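Local structure of TssK (Serratia sp. FS14, 5Y0E) at the interface of chains A and B. The protein probably serves as a trimeric baseplate component of the bacterial type VI secretion system, helping to build the platform from which the tail apparatus assembles. Sequence-based numbering; all coordinates share one arbitrary frame. Chains: chain A/B, TssK.

The interface of chains A and B. Residues chain A 235-236, 239; chain B 236, 272, 275-276.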
# COMPACT_ATOMS: atom_id res chain seq x y z
N PHE A 235 5.87 2.03 22.63
CA PHE A 235 5.95 3.12 21.71
C PHE A 235 6.25 2.63 20.32
O PHE A 235 5.73 3.13 19.39
CB PHE A 235 6.98 4.13 22.17
CG PHE A 235 7.02 5.35 21.34
CD1 PHE A 235 5.98 6.23 21.33
CD2 PHE A 235 8.08 5.62 20.57
CE1 PHE A 235 6.01 7.34 20.56
CE2 PHE A 235 8.12 6.74 19.79
CZ PHE A 235 7.08 7.60 19.79
N MET A 236 7.12 1.65 20.18
CA MET A 236 7.37 1.08 18.87
C MET A 236 6.11 0.49 18.25
O MET A 236 5.99 0.43 17.04
CB MET A 236 8.41 -0.02 18.94
CG MET A 236 9.78 0.47 19.06
SD MET A 236 10.85 -0.65 19.93
CE MET A 236 12.07 -0.69 18.75
N GLN A 239 3.62 3.20 17.09
CA GLN A 239 4.16 3.62 15.80
C GLN A 239 3.68 2.73 14.69
O GLN A 239 3.29 3.21 13.62
CB GLN A 239 5.66 3.59 15.82
CG GLN A 239 6.28 4.86 15.77
CD GLN A 239 7.71 4.75 16.15
OE1 GLN A 239 8.03 4.76 17.33
NE2 GLN A 239 8.59 4.65 15.16
N MET B 236 14.50 6.78 16.40
CA MET B 236 13.32 6.21 15.77
C MET B 236 12.80 7.11 14.67
O MET B 236 12.41 6.63 13.61
CB MET B 236 12.24 5.97 16.81
CG MET B 236 12.48 4.76 17.64
SD MET B 236 11.62 4.93 19.18
CE MET B 236 10.43 3.69 18.94
N GLU B 272 2.06 7.72 10.63
CA GLU B 272 3.11 7.21 11.48
C GLU B 272 3.88 8.35 12.14
O GLU B 272 4.31 8.21 13.28
CB GLU B 272 4.05 6.31 10.68
CG GLU B 272 5.12 5.71 11.57
CD GLU B 272 5.91 4.64 10.91
OE1 GLU B 272 6.94 4.24 11.49
OE2 GLU B 272 5.53 4.18 9.83
N SER B 275 2.94 9.78 15.63
CA SER B 275 3.47 9.12 16.81
C SER B 275 4.36 10.04 17.62
O SER B 275 4.45 9.90 18.85
CB SER B 275 4.27 7.89 16.40
OG SER B 275 3.54 7.08 15.51
N PHE B 276 5.05 10.97 16.96
CA PHE B 276 5.97 11.84 17.66
C PHE B 276 5.35 13.16 18.07
O PHE B 276 5.99 13.92 18.78
CB PHE B 276 7.20 12.08 16.81
CG PHE B 276 7.93 10.84 16.48
CD1 PHE B 276 7.60 10.11 15.37
CD2 PHE B 276 8.92 10.37 17.30
CE1 PHE B 276 8.28 8.94 15.07
CE2 PHE B 276 9.60 9.23 17.01
CZ PHE B 276 9.29 8.51 15.89
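The hydroxyl OG of B:Ser275 packs against the side chain of A:Gln239 while bonding within its own chain, to the carbonyl O of B:Glu272 at 2.6 Å. That carbonyl lies near the end of helix 259-273, and the donor is tilted 24° from its plane. With OG beside its own backbone N (chi1 -49°), the small serine turns back to the helix end, and its short side chain lets the A:Gln239 methylene lie close beside it, B:Ser275 CB being 3.7 Å from A:Gln239 CG.

A:Gln239, on helix 229-253, has the most surface hidden in this patch. Its chain runs extended beyond CG, carrying the amide to a place beside both B:Met236 and B:Phe276. The amide crosses the B:Phe276 ring obliquely, the planes 54° apart, with A:Gln239 NE2 4.0 Å from B:Phe276 CZ, a loose packing contact. On another side of the amide lies the methyl CE of B:Met236. A long, flexible residue with a polar end suits this place, for its methylenes pack on the serine while A:Gln239 NE2 also comes to 4.0 Å from the carboxylate OE1 of B:Glu272, where any attraction would be weak.

B:Met236 bends at chi3, which brings CE toward chain A. The methyl B:Met236 CE sits 3.5 Å from CD2 of A:Phe235 and also meets CG of A:Met236, the same sequence position in the other subunit; an unbranched thioether can fit such an uneven surface. Its sulfur approaches the A:Phe235 ring at the edge, in plane.

Farther round that edge, the backbone O of B:Ser275 also lies in the ring plane, 3.5 Å from A:Phe235 CE1, facing the slightly positive rim of the aromatic group. CE2 of A:Phe235 meets CE2 of B:Phe276 at 4.0 Å, the two side chains crossing at about a right angle.

This largely apolar patch sets helix 229-253 of chain A against helix 229-253, the end of helix 259-273 and the 3-10 turn 274-276 of chain B, with Met236 used from both copies but not as an exact two-fold pair, and probably helps hold neighbouring subunits together in the TssK trimer.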